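Local atomic coordinates of probable AP endonuclease (African swine fever virus, PDB entry 6KI3), a protein that probably cleaves DNA on the 5' side of abasic sites during viral DNA repair, using three zinc ions, and also proofreads 3' ends as an exonuclease. Residues S46-I51 and W79-G84; C182-H187 and M221-D226; V193-Y198 and Y260-Y265; H238-E243 and L275-G280. All coordinates share one frame; numbering follows the deposited sequence.

How the contacts relate
Contacts 1, 2 and 4 bring the C-terminal ends of barrel strands to the trinuclear zinc site; contact 3 stands outside, in the helical layer. H83 of contact 1 holds one zinc, D184 and H223 of contact 2 join E276 of contact 4 on a second, and H187 and H238 meet on the third. Second-shell bonds tie them further: Q48 OE1 lies 3.0 Å from H223 NE2, Q48 NE2 is 3.1 Å from E276 OE1, and N225 ND2 is 2.7 Å from E276 OE2. Contact 3, its centre about 11 Å from that of contact 2, reaches the barrel through F222, which touches F262 and Y265. The phosphate of 3DR1 of chain C bridges all three metals.

Contact 1 of 4, residues S46-I51 and W79-G84; sequences SAQVFI and WVVAHG. With ZN (zinc ion), chain K; nucleotides of chain C.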
# COMPACT_ATOMS: atom_id res chain seq x y z
N SER A 46 -10.22 -0.01 5.75
CA SER A 46 -8.94 0.66 5.57
C SER A 46 -9.07 1.71 4.47
O SER A 46 -10.09 1.80 3.78
CB SER A 46 -7.83 -0.34 5.22
OG SER A 46 -8.05 -0.95 3.96
N ALA A 47 -8.02 2.51 4.33
CA ALA A 47 -7.94 3.55 3.31
C ALA A 47 -6.49 4.01 3.22
O ALA A 47 -5.69 3.78 4.13
CB ALA A 47 -8.86 4.73 3.62
N GLN A 48 -6.14 4.61 2.10
CA GLN A 48 -4.84 5.18 1.85
C GLN A 48 -4.93 6.62 1.31
O GLN A 48 -5.71 6.90 0.45
CB GLN A 48 -4.01 4.30 0.94
CG GLN A 48 -2.62 4.83 0.66
CD GLN A 48 -1.78 3.88 -0.17
OE1 GLN A 48 -1.21 2.96 0.33
NE2 GLN A 48 -1.72 4.13 -1.43
N VAL A 49 -4.13 7.53 1.82
CA VAL A 49 -4.16 8.92 1.41
C VAL A 49 -2.74 9.46 1.31
O VAL A 49 -1.80 8.90 1.88
CB VAL A 49 -4.98 9.80 2.38
CG1 VAL A 49 -6.46 9.46 2.30
CG2 VAL A 49 -4.46 9.64 3.80
N PHE A 50 -2.60 10.55 0.57
CA PHE A 50 -1.39 11.37 0.58
C PHE A 50 -1.62 12.54 1.53
O PHE A 50 -2.52 13.35 1.31
CB PHE A 50 -1.05 11.90 -0.82
CG PHE A 50 -0.52 10.86 -1.76
CD1 PHE A 50 0.74 10.31 -1.58
CD2 PHE A 50 -1.27 10.45 -2.85
CE1 PHE A 50 1.23 9.36 -2.46
CE2 PHE A 50 -0.79 9.50 -3.73
CZ PHE A 50 0.46 8.96 -3.54
N ILE A 51 -0.81 12.62 2.59
CA ILE A 51 -0.80 13.83 3.41
C ILE A 51 0.22 14.84 2.92
O ILE A 51 0.23 15.98 3.41
CB ILE A 51 -0.54 13.51 4.90
CG1 ILE A 51 0.88 12.97 5.09
CG2 ILE A 51 -1.57 12.52 5.42
CD1 ILE A 51 1.21 12.62 6.52
N TRP A 79 -8.46 1.85 9.59
CA TRP A 79 -7.01 1.63 9.51
C TRP A 79 -6.51 2.42 8.31
O TRP A 79 -6.58 1.95 7.17
CB TRP A 79 -6.68 0.15 9.40
CG TRP A 79 -5.23 -0.16 9.64
CD1 TRP A 79 -4.67 -0.56 10.81
CD2 TRP A 79 -4.16 -0.08 8.69
NE1 TRP A 79 -3.31 -0.75 10.65
CE2 TRP A 79 -2.98 -0.46 9.35
CE3 TRP A 79 -4.09 0.27 7.33
CZ2 TRP A 79 -1.74 -0.49 8.71
CZ3 TRP A 79 -2.86 0.23 6.70
CH2 TRP A 79 -1.70 -0.14 7.39
N VAL A 80 -6.01 3.62 8.55
CA VAL A 80 -5.56 4.51 7.49
C VAL A 80 -4.04 4.50 7.44
O VAL A 80 -3.37 4.58 8.48
CB VAL A 80 -6.10 5.94 7.69
CG1 VAL A 80 -5.74 6.82 6.51
CG2 VAL A 80 -7.61 5.90 7.90
N VAL A 81 -3.49 4.39 6.23
CA VAL A 81 -2.06 4.49 6.01
C VAL A 81 -1.81 5.64 5.05
O VAL A 81 -2.62 5.92 4.15
CB VAL A 81 -1.47 3.17 5.46
CG1 VAL A 81 -2.01 2.85 4.08
CG2 VAL A 81 0.06 3.21 5.46
N ALA A 82 -0.70 6.34 5.26
CA ALA A 82 -0.30 7.44 4.39
C ALA A 82 0.76 6.95 3.42
O ALA A 82 1.69 6.24 3.81
CB ALA A 82 0.24 8.62 5.21
N HIS A 83 0.60 7.29 2.15
CA HIS A 83 1.62 7.00 1.15
C HIS A 83 2.58 8.18 1.09
O HIS A 83 2.16 9.33 0.96
CB HIS A 83 1.00 6.74 -0.22
CG HIS A 83 1.94 6.10 -1.20
ND1 HIS A 83 3.15 6.65 -1.54
CD2 HIS A 83 1.84 4.95 -1.90
CE1 HIS A 83 3.76 5.87 -2.41
NE2 HIS A 83 2.98 4.83 -2.65
N GLY A 84 3.88 7.89 1.20
CA GLY A 84 4.87 8.94 1.14
C GLY A 84 4.97 9.54 -0.25
O GLY A 84 4.50 8.99 -1.24
ZN ZN K . 3.44 3.07 -3.82
O5' 3DR C 1 0.86 3.54 -6.79
P 3DR C 1 2.30 2.81 -6.78
OP1 3DR C 1 3.09 3.57 -5.75
OP2 3DR C 1 1.96 1.39 -6.40
OP3 3DR C 1 2.81 2.98 -8.19
C2' 3DR C 1 -1.97 6.63 -5.41
C5' 3DR C 1 0.76 4.96 -6.70
C4' 3DR C 1 -0.68 5.35 -7.00
O4' 3DR C 1 -1.56 4.47 -6.30
C1' 3DR C 1 -2.49 5.20 -5.50
C3' 3DR C 1 -1.00 6.77 -6.56
O3' 3DR C 1 -1.65 7.45 -7.63
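Two adjacent parallel strands of the TIM barrel, 46-49 and 79-83, are the two strands of a beta-alpha-beta unit whose crossover helix is 63-76. Four backbone hydrogen bonds join them. A47 N gives to W79 O from above the carbonyl plane, V81 N to A47 O within the plane of the A47 carbonyl, V49 N to V81 O almost along the C=O axis, and H83 N to V49 O at 2.9 Å. S46, Q48, W79 and V81 face one side of the sheet; A47, V49, V80 and A82 face the other, where V49 CG2 touches V80 CG1 at 4.1 Å and helix 25-39 covers A47 and V49.

On the first side Q48 runs out fully extended, CG anti to the backbone N (chi1 -179°), alongside V81 and H83. Its NE2 comes to the edge of the imidazole, 3.7 Å from H83 CD2, with the amide plane nearly upright to the ring. The polar end serves the second shell of the metal site: OE1 accepts from H223 and NE2 gives to E276.

At the strand ends F50 lies beside H83, the two rings oblique, with F50 CZ over one imidazole face and F50 CE2 3.5 Å from C2' of 3DR1 of chain C. H83 CG, also anti to its backbone N, carries NE2 to a zinc at 2.2 Å, where H120, E147 and the OP1 of 3DR1 of chain C are further ligands. The ring's rotation is fixed from behind: H83 ND1 donates to G84 O at 2.7 Å, in the ring plane and on a carbonyl lone pair.

Contact 2 of 4, residues C182-H187 and M221-D226; sequences CIDTAH and MFHLND. With ZN (zinc ion), chain J; ZN (zinc ion), chain I; nucleotides of chain C.
D184 turns CG anti to its backbone N (chi1 -165°), while H223 places CG anti to the carbonyl carbon (chi1 -71°), so that the two side chains cross obliquely, carboxylate nearly perpendicular to imidazole, and converge on one zinc. D184 OD2 binds it at 2.1 Å and H223 ND1 at 2.3 Å; E147, E276 and OP2 of 3DR1 of chain C complete the site. C182, with SG anti to its backbone N, sets the sulfur squarely over the face of the H223 ring, 3.4 Å from its centroid, and the far nitrogen NE2 gives to Q48. Metal and amide thus hold the H223 ring, and the sulfur covers one face.

These side chains stand on the parallel TIM-barrel strands 179-184 and 220-227, bonded I183 N to M221 O and H223 N to I183 O, then T185 N to H223 O almost along the C=O axis. Toward the outer helices, I183 CD1 packs on F222 CE2 at 3.6 Å.

Strand 179-184 passes directly into helix 185-190, with D184 as its N-cap: OD1 accepts a weak capping bond from A186 N, and also takes N225 ND2 from above the carboxylate plane at 3.2 Å. The same ND2 donates to E276. T185 OG1 gives to N225 O at 2.7 Å. One turn on, H187 has D184 CG over its ring face and sends NE2 to the next zinc at 2.1 Å, its ND1 being held by T148 O.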
# COMPACT_ATOMS: atom_id res chain seq x y z
N CYS A 182 5.26 -3.69 2.55
CA CYS A 182 4.09 -3.50 1.72
C CYS A 182 4.29 -4.26 0.42
O CYS A 182 5.22 -3.98 -0.34
CB CYS A 182 3.85 -2.01 1.44
SG CYS A 182 2.38 -1.69 0.43
N ILE A 183 3.42 -5.24 0.17
CA ILE A 183 3.52 -6.10 -1.00
C ILE A 183 2.53 -5.58 -2.04
O ILE A 183 1.31 -5.73 -1.88
CB ILE A 183 3.25 -7.56 -0.65
CG1 ILE A 183 4.30 -8.08 0.33
CG2 ILE A 183 3.24 -8.42 -1.91
CD1 ILE A 183 4.03 -9.48 0.83
N ASP A 184 3.05 -4.96 -3.09
CA ASP A 184 2.24 -4.50 -4.22
C ASP A 184 2.29 -5.59 -5.29
O ASP A 184 3.34 -5.82 -5.90
CB ASP A 184 2.74 -3.16 -4.75
CG ASP A 184 1.73 -2.48 -5.66
OD1 ASP A 184 1.16 -3.15 -6.54
OD2 ASP A 184 1.51 -1.26 -5.48
N THR A 185 1.15 -6.25 -5.52
CA THR A 185 1.12 -7.39 -6.42
C THR A 185 1.45 -6.99 -7.85
O THR A 185 2.11 -7.74 -8.58
CB THR A 185 -0.25 -8.07 -6.36
OG1 THR A 185 -1.28 -7.12 -6.68
CG2 THR A 185 -0.50 -8.64 -4.97
N ALA A 186 1.00 -5.81 -8.28
CA ALA A 186 1.33 -5.33 -9.62
C ALA A 186 2.82 -5.07 -9.79
O ALA A 186 3.32 -5.11 -10.92
CB ALA A 186 0.55 -4.05 -9.93
N HIS A 187 3.54 -4.81 -8.70
CA HIS A 187 4.96 -4.50 -8.80
C HIS A 187 5.81 -5.76 -8.88
O HIS A 187 6.72 -5.84 -9.71
CB HIS A 187 5.39 -3.63 -7.62
CG HIS A 187 4.79 -2.26 -7.63
ND1 HIS A 187 5.16 -1.28 -6.74
CD2 HIS A 187 3.84 -1.71 -8.42
CE1 HIS A 187 4.46 -0.18 -6.98
NE2 HIS A 187 3.65 -0.42 -8.00
N MET A 221 1.42 -5.35 4.93
CA MET A 221 0.23 -4.82 4.28
C MET A 221 0.31 -5.10 2.79
O MET A 221 1.37 -5.45 2.26
CB MET A 221 0.07 -3.32 4.54
CG MET A 221 1.10 -2.45 3.85
SD MET A 221 0.73 -0.69 4.00
CE MET A 221 -0.72 -0.57 2.95
N PHE A 222 -0.81 -4.93 2.10
CA PHE A 222 -0.92 -5.32 0.70
C PHE A 222 -1.55 -4.22 -0.14
O PHE A 222 -2.48 -3.53 0.29
CB PHE A 222 -1.74 -6.60 0.55
CG PHE A 222 -1.00 -7.84 0.94
CD1 PHE A 222 -1.01 -8.29 2.25
CD2 PHE A 222 -0.27 -8.55 -0.01
CE1 PHE A 222 -0.32 -9.43 2.60
CE2 PHE A 222 0.42 -9.69 0.35
CZ PHE A 222 0.39 -10.13 1.65
N HIS A 223 -1.03 -4.08 -1.36
CA HIS A 223 -1.66 -3.31 -2.43
C HIS A 223 -2.20 -4.31 -3.44
O HIS A 223 -1.42 -4.93 -4.18
CB HIS A 223 -0.67 -2.34 -3.08
CG HIS A 223 -0.29 -1.19 -2.21
ND1 HIS A 223 0.78 -0.37 -2.49
CD2 HIS A 223 -0.85 -0.70 -1.07
CE1 HIS A 223 0.88 0.57 -1.56
NE2 HIS A 223 -0.10 0.39 -0.69
N LEU A 224 -3.52 -4.48 -3.47
CA LEU A 224 -4.16 -5.45 -4.36
C LEU A 224 -4.40 -4.79 -5.71
O LEU A 224 -5.43 -4.17 -5.94
CB LEU A 224 -5.46 -5.97 -3.75
CG LEU A 224 -5.34 -6.72 -2.42
CD1 LEU A 224 -6.66 -7.38 -2.05
CD2 LEU A 224 -4.22 -7.75 -2.48
N ASN A 225 -3.43 -4.93 -6.61
CA ASN A 225 -3.48 -4.31 -7.92
C ASN A 225 -3.22 -5.34 -9.00
O ASN A 225 -2.22 -6.07 -8.94
CB ASN A 225 -2.47 -3.17 -8.04
CG ASN A 225 -2.66 -2.10 -6.99
OD1 ASN A 225 -3.78 -1.79 -6.59
ND2 ASN A 225 -1.55 -1.52 -6.53
N ASP A 226 -4.11 -5.42 -9.98
CA ASP A 226 -3.80 -6.10 -11.22
C ASP A 226 -2.90 -5.21 -12.07
O ASP A 226 -2.78 -4.00 -11.83
CB ASP A 226 -5.08 -6.46 -11.98
CG ASP A 226 -4.91 -7.68 -12.86
OD1 ASP A 226 -3.84 -7.83 -13.48
OD2 ASP A 226 -5.85 -8.50 -12.94
ZN ZN J . 1.49 0.62 -4.49
ZN ZN I . 2.32 0.96 -8.81
O5' 3DR C 1 0.86 3.54 -6.79
P 3DR C 1 2.30 2.81 -6.78
OP1 3DR C 1 3.09 3.57 -5.75
OP2 3DR C 1 1.96 1.39 -6.40
OP3 3DR C 1 2.81 2.98 -8.19
C2' 3DR C 1 -1.97 6.63 -5.41
C5' 3DR C 1 0.76 4.96 -6.70
C4' 3DR C 1 -0.68 5.35 -7.00
O4' 3DR C 1 -1.56 4.47 -6.30
C1' 3DR C 1 -2.49 5.20 -5.50
C3' 3DR C 1 -1.00 6.77 -6.56
O3' 3DR C 1 -1.65 7.45 -7.63

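Contact 3 of 4, residues V193-Y198 and Y260-Y265; sequences VNISSY and YCFVEY
Aromatic packing carries most of this contact, in the outer helical layer of the TIM barrel, where the loop leading into helix 198-209 lies against helix 258-269. Y198, the first residue of its helix, holds CG anti to the backbone N (chi1 -175°), which lays the ring across C261. C261 CB sits over one face as a CH-pi contact, 4.1 Å from the ring centroid and displaced toward the rim, and C261 SG lies over the same face at 4.4 Å from that centroid. At the ring's edge, Y198 CE2 meets Y260 CD2 at 3.9 Å.

Purely aliphatic-aromatic contact is made by I195, whose CD1 approaches F262 CE2 at 4.1 Å, the two side chains crossing at about a right angle. F262 also packs on A201 and L205 of helix 198-209.

There is one hydrogen bond across the contact: Y198 OH donates at 2.8 Å to E264 OE1, which accepts with its syn lone pair, phenol and carboxylate planes being nearly perpendicular. Within the loop, N194 OD1 accepts from S196 N in an Asx turn.

The phenol thus donates a hydrogen bond to a carboxylate that is probably charged, a bond fixing the reach of Y198 across the helix while C261 supports the ring face.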
# COMPACT_ATOMS: atom_id res chain seq x y z
N VAL A 193 7.54 -11.83 -11.17
CA VAL A 193 7.02 -12.89 -10.31
C VAL A 193 5.64 -13.27 -10.82
O VAL A 193 4.69 -12.49 -10.70
CB VAL A 193 6.97 -12.46 -8.84
CG1 VAL A 193 6.44 -13.60 -7.98
CG2 VAL A 193 8.35 -12.03 -8.36
N ASN A 194 5.54 -14.46 -11.40
CA ASN A 194 4.26 -14.97 -11.89
C ASN A 194 3.39 -15.35 -10.69
O ASN A 194 3.69 -16.30 -9.97
CB ASN A 194 4.48 -16.17 -12.80
CG ASN A 194 3.22 -16.61 -13.53
OD1 ASN A 194 2.10 -16.39 -13.06
ND2 ASN A 194 3.39 -17.25 -14.68
N ILE A 195 2.30 -14.60 -10.49
CA ILE A 195 1.38 -14.86 -9.39
C ILE A 195 -0.03 -15.05 -9.96
O ILE A 195 -1.02 -14.76 -9.29
CB ILE A 195 1.40 -13.73 -8.35
CG1 ILE A 195 1.17 -12.38 -9.03
CG2 ILE A 195 2.72 -13.73 -7.59
CD1 ILE A 195 1.07 -11.21 -8.07
N SER A 196 -0.11 -15.55 -11.20
CA SER A 196 -1.39 -15.63 -11.88
C SER A 196 -2.27 -16.73 -11.30
O SER A 196 -3.46 -16.52 -11.02
CB SER A 196 -1.18 -15.84 -13.38
OG SER A 196 -0.58 -14.70 -13.97
N SER A 197 -1.71 -17.92 -11.11
CA SER A 197 -2.49 -19.05 -10.64
C SER A 197 -2.45 -19.15 -9.12
O SER A 197 -1.61 -18.53 -8.45
CB SER A 197 -2.00 -20.36 -11.25
OG SER A 197 -0.85 -20.84 -10.58
N TYR A 198 -3.37 -19.95 -8.57
CA TYR A 198 -3.41 -20.17 -7.13
C TYR A 198 -2.10 -20.75 -6.62
O TYR A 198 -1.59 -20.32 -5.58
CB TYR A 198 -4.58 -21.10 -6.78
CG TYR A 198 -4.80 -21.30 -5.30
CD1 TYR A 198 -4.09 -22.26 -4.59
CD2 TYR A 198 -5.74 -20.55 -4.61
CE1 TYR A 198 -4.29 -22.45 -3.24
CE2 TYR A 198 -5.95 -20.73 -3.25
CZ TYR A 198 -5.22 -21.69 -2.58
OH TYR A 198 -5.43 -21.88 -1.23
N TYR A 260 -7.11 -14.83 -5.16
CA TYR A 260 -7.87 -15.48 -4.10
C TYR A 260 -6.95 -16.08 -3.05
O TYR A 260 -7.31 -16.13 -1.87
CB TYR A 260 -8.79 -16.55 -4.67
CG TYR A 260 -9.54 -17.33 -3.61
CD1 TYR A 260 -10.45 -16.70 -2.78
CD2 TYR A 260 -9.31 -18.69 -3.43
CE1 TYR A 260 -11.14 -17.40 -1.81
CE2 TYR A 260 -9.99 -19.40 -2.46
CZ TYR A 260 -10.90 -18.75 -1.65
OH TYR A 260 -11.58 -19.45 -0.68
N CYS A 261 -5.76 -16.54 -3.45
CA CYS A 261 -4.79 -17.00 -2.47
C CYS A 261 -4.25 -15.84 -1.65
O CYS A 261 -3.98 -16.00 -0.45
CB CYS A 261 -3.65 -17.74 -3.18
SG CYS A 261 -2.44 -18.48 -2.05
N PHE A 262 -4.10 -14.66 -2.26
CA PHE A 262 -3.72 -13.48 -1.50
C PHE A 262 -4.83 -13.07 -0.54
O PHE A 262 -4.55 -12.61 0.57
CB PHE A 262 -3.38 -12.32 -2.45
CG PHE A 262 -1.98 -12.37 -3.00
CD1 PHE A 262 -0.93 -11.84 -2.28
CD2 PHE A 262 -1.73 -12.94 -4.24
CE1 PHE A 262 0.36 -11.88 -2.79
CE2 PHE A 262 -0.44 -12.99 -4.74
CZ PHE A 262 0.60 -12.45 -4.02
N VAL A 263 -6.09 -13.23 -0.95
CA VAL A 263 -7.21 -12.87 -0.09
C VAL A 263 -7.25 -13.78 1.13
O VAL A 263 -7.57 -13.34 2.24
CB VAL A 263 -8.53 -12.90 -0.88
CG1 VAL A 263 -9.72 -12.66 0.04
CG2 VAL A 263 -8.50 -11.87 -1.99
N GLU A 264 -6.93 -15.06 0.95
CA GLU A 264 -6.95 -16.00 2.07
C GLU A 264 -5.85 -15.69 3.08
O GLU A 264 -6.07 -15.79 4.29
CB GLU A 264 -6.82 -17.43 1.56
CG GLU A 264 -8.08 -17.96 0.88
CD GLU A 264 -7.91 -19.38 0.36
OE1 GLU A 264 -6.78 -19.73 -0.06
OE2 GLU A 264 -8.89 -20.15 0.37
N TYR A 265 -4.66 -15.30 2.60
CA TYR A 265 -3.59 -14.92 3.52
C TYR A 265 -3.93 -13.62 4.24
O TYR A 265 -3.68 -13.50 5.45
CB TYR A 265 -2.27 -14.79 2.76
CG TYR A 265 -1.15 -14.17 3.56
CD1 TYR A 265 -0.96 -12.79 3.59
CD2 TYR A 265 -0.27 -14.96 4.29
CE1 TYR A 265 0.06 -12.22 4.32
CE2 TYR A 265 0.76 -14.40 5.02
CZ TYR A 265 0.92 -13.03 5.04
OH TYR A 265 1.94 -12.46 5.76

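Contact 4 of 4, residues H238-E243 and L275-G280; sequences HASLFE and LERNLG. With ZN (zinc ion), chain I; ZN (zinc ion), chain J; nucleotides of chain C.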
# COMPACT_ATOMS: atom_id res chain seq x y z
N HIS A 238 -1.33 0.07 -13.36
CA HIS A 238 -2.32 -0.57 -12.50
C HIS A 238 -3.61 -0.84 -13.27
O HIS A 238 -3.95 -0.14 -14.22
CB HIS A 238 -2.62 0.31 -11.28
CG HIS A 238 -1.49 0.39 -10.31
ND1 HIS A 238 -1.61 1.01 -9.08
CD2 HIS A 238 -0.21 -0.06 -10.37
CE1 HIS A 238 -0.46 0.93 -8.43
NE2 HIS A 238 0.40 0.29 -9.20
N ALA A 239 -4.32 -1.88 -12.83
CA ALA A 239 -5.58 -2.26 -13.44
C ALA A 239 -6.47 -2.91 -12.39
O ALA A 239 -5.99 -3.39 -11.36
CB ALA A 239 -5.37 -3.20 -14.63
N SER A 240 -7.77 -2.92 -12.66
CA SER A 240 -8.72 -3.53 -11.74
C SER A 240 -8.53 -5.04 -11.69
O SER A 240 -8.09 -5.67 -12.66
CB SER A 240 -10.15 -3.19 -12.15
OG SER A 240 -10.44 -1.83 -11.89
N LEU A 241 -8.87 -5.63 -10.55
CA LEU A 241 -8.70 -7.06 -10.35
C LEU A 241 -9.48 -7.84 -11.40
O LEU A 241 -10.64 -7.53 -11.69
CB LEU A 241 -9.16 -7.46 -8.95
CG LEU A 241 -8.54 -6.68 -7.78
CD1 LEU A 241 -9.09 -7.19 -6.45
CD2 LEU A 241 -7.02 -6.75 -7.81
N PHE A 242 -8.83 -8.86 -11.97
CA PHE A 242 -9.39 -9.71 -13.03
C PHE A 242 -9.66 -8.94 -14.32
O PHE A 242 -10.41 -9.41 -15.18
CB PHE A 242 -10.67 -10.42 -12.57
CG PHE A 242 -10.51 -11.19 -11.29
CD1 PHE A 242 -10.00 -12.47 -11.30
CD2 PHE A 242 -10.88 -10.63 -10.08
CE1 PHE A 242 -9.85 -13.18 -10.12
CE2 PHE A 242 -10.74 -11.33 -8.90
CZ PHE A 242 -10.22 -12.61 -8.92
N GLU A 243 -9.06 -7.76 -14.47
CA GLU A 243 -9.18 -6.98 -15.70
C GLU A 243 -7.82 -6.64 -16.29
O GLU A 243 -7.74 -5.86 -17.25
CB GLU A 243 -9.99 -5.70 -15.45
CG GLU A 243 -11.36 -5.95 -14.84
CD GLU A 243 -12.27 -4.74 -14.91
OE1 GLU A 243 -13.51 -4.93 -14.90
OE2 GLU A 243 -11.76 -3.60 -14.99
N LEU A 275 -6.64 -1.18 -2.46
CA LEU A 275 -6.74 -1.15 -3.91
C LEU A 275 -6.38 0.25 -4.40
O LEU A 275 -6.90 1.25 -3.88
CB LEU A 275 -8.15 -1.52 -4.38
CG LEU A 275 -8.63 -2.97 -4.28
CD1 LEU A 275 -8.93 -3.38 -2.84
CD2 LEU A 275 -9.85 -3.19 -5.16
N GLU A 276 -5.49 0.32 -5.38
CA GLU A 276 -4.99 1.60 -5.89
C GLU A 276 -5.47 1.77 -7.33
O GLU A 276 -4.79 1.38 -8.28
CB GLU A 276 -3.47 1.65 -5.79
CG GLU A 276 -2.93 1.28 -4.42
CD GLU A 276 -1.42 1.35 -4.35
OE1 GLU A 276 -0.89 2.37 -3.85
OE2 GLU A 276 -0.76 0.39 -4.80
N ARG A 277 -6.60 2.41 -7.48
CA ARG A 277 -7.15 2.65 -8.78
C ARG A 277 -7.20 4.09 -9.12
O ARG A 277 -7.65 4.87 -8.37
CB ARG A 277 -8.56 2.15 -8.89
CG ARG A 277 -8.75 0.68 -8.83
CD ARG A 277 -8.05 -0.12 -9.88
NE ARG A 277 -7.96 -1.41 -9.28
CZ ARG A 277 -6.96 -1.80 -8.54
NH1 ARG A 277 -5.90 -1.07 -8.40
NH2 ARG A 277 -7.00 -2.96 -7.99
N ASN A 278 -6.75 4.42 -10.30
CA ASN A 278 -6.82 5.73 -10.79
C ASN A 278 -7.68 5.69 -12.03
O ASN A 278 -7.43 4.92 -12.91
CB ASN A 278 -5.44 6.15 -11.26
CG ASN A 278 -4.54 6.64 -10.17
OD1 ASN A 278 -4.89 6.65 -9.00
ND2 ASN A 278 -3.35 7.07 -10.56
N LEU A 279 -8.72 6.50 -12.08
CA LEU A 279 -9.52 6.72 -13.27
C LEU A 279 -9.73 8.22 -13.43
O LEU A 279 -9.51 9.00 -12.50
CB LEU A 279 -10.85 5.95 -13.19
CG LEU A 279 -10.72 4.44 -13.42
CD1 LEU A 279 -12.05 3.74 -13.65
CD2 LEU A 279 -9.80 4.16 -14.61
N GLY A 280 -10.14 8.61 -14.64
CA GLY A 280 -10.17 10.02 -14.99
C GLY A 280 -11.20 10.85 -14.25
O GLY A 280 -11.07 12.08 -14.20
ZN ZN I . 2.32 0.96 -8.81
ZN ZN J . 1.49 0.62 -4.49
O5' 3DR C 1 0.86 3.54 -6.79
P 3DR C 1 2.30 2.81 -6.78
OP1 3DR C 1 3.09 3.57 -5.75
OP2 3DR C 1 1.96 1.39 -6.40
OP3 3DR C 1 2.81 2.98 -8.19
C2' 3DR C 1 -1.97 6.63 -5.41
C5' 3DR C 1 0.76 4.96 -6.70
C4' 3DR C 1 -0.68 5.35 -7.00
O4' 3DR C 1 -1.56 4.47 -6.30
C1' 3DR C 1 -2.49 5.20 -5.50
C3' 3DR C 1 -1.00 6.77 -6.56
O3' 3DR C 1 -1.65 7.45 -7.63
P DC C 2 -0.84 8.46 -8.59
OP1 DC C 2 -1.60 8.57 -9.85
OP2 DC C 2 0.58 8.02 -8.61
O5' DC C 2 -0.89 9.85 -7.82
C5' DC C 2 -2.12 10.55 -7.70
C4' DC C 2 -1.99 11.69 -6.71
O4' DC C 2 -1.06 12.68 -7.23
C3' DC C 2 -3.28 12.45 -6.41
O3' DC C 2 -3.26 12.90 -5.07
C2' DC C 2 -3.22 13.60 -7.41
C1' DC C 2 -1.73 13.90 -7.46
N1 DC C 2 -1.27 14.44 -8.77
C2 DC C 2 -0.27 15.42 -8.81
O2 DC C 2 0.21 15.83 -7.74
N3 DC C 2 0.14 15.89 -10.01
C4 DC C 2 -0.40 15.42 -11.13
N4 DC C 2 0.04 15.92 -12.30
C5 DC C 2 -1.42 14.42 -11.12
C6 DC C 2 -1.82 13.96 -9.93
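The R277 guanidinium is sandwiched: A239 O sits 3.3 Å above the centre of one face, and L275 CB lies over the other toward the rim. L241 CD2 comes within 3.8 Å of R277 NH2, and S240 CA within 3.3 Å of R277 NE. A bend at chi2 (-59°) folds the arginine back so that this packing is possible. Its nitrogens are spoken for: NH2 makes a salt bridge with E292 and reaches L224 O, and NH1 gives to N225 OD1 and, weakly, to E276 O.

The H238 imidazole works through its edge. ND1 donates to E276 O at 3.3 Å, in the carbonyl plane and on a lone pair, while NE2 binds a zinc at 2.1 Å shared with H187 and D236. OP2 of 3DR1 of chain C lies in the ring plane. The carbonyl of E276 thus orients a metal-binding histidine, while its own carboxylate OE2 holds the neighbouring zinc at 2.3 Å and accepts from N225 ND2. On the DNA side, N278 ND2 gives a very short hydrogen bond to OP1 of DC2 of chain C and a weak one to O3' of 3DR1 of chain C.

In this TIM-barrel nuclease, strand 238-239 runs antiparallel to 220-227, and a type II beta turn follows from S240 to E243. The loop 275-280 leaves strand 272-275 for helix 282-300, whose E292 takes both R277 and S240 OG, while L241 packs on L259 of helix 258-269.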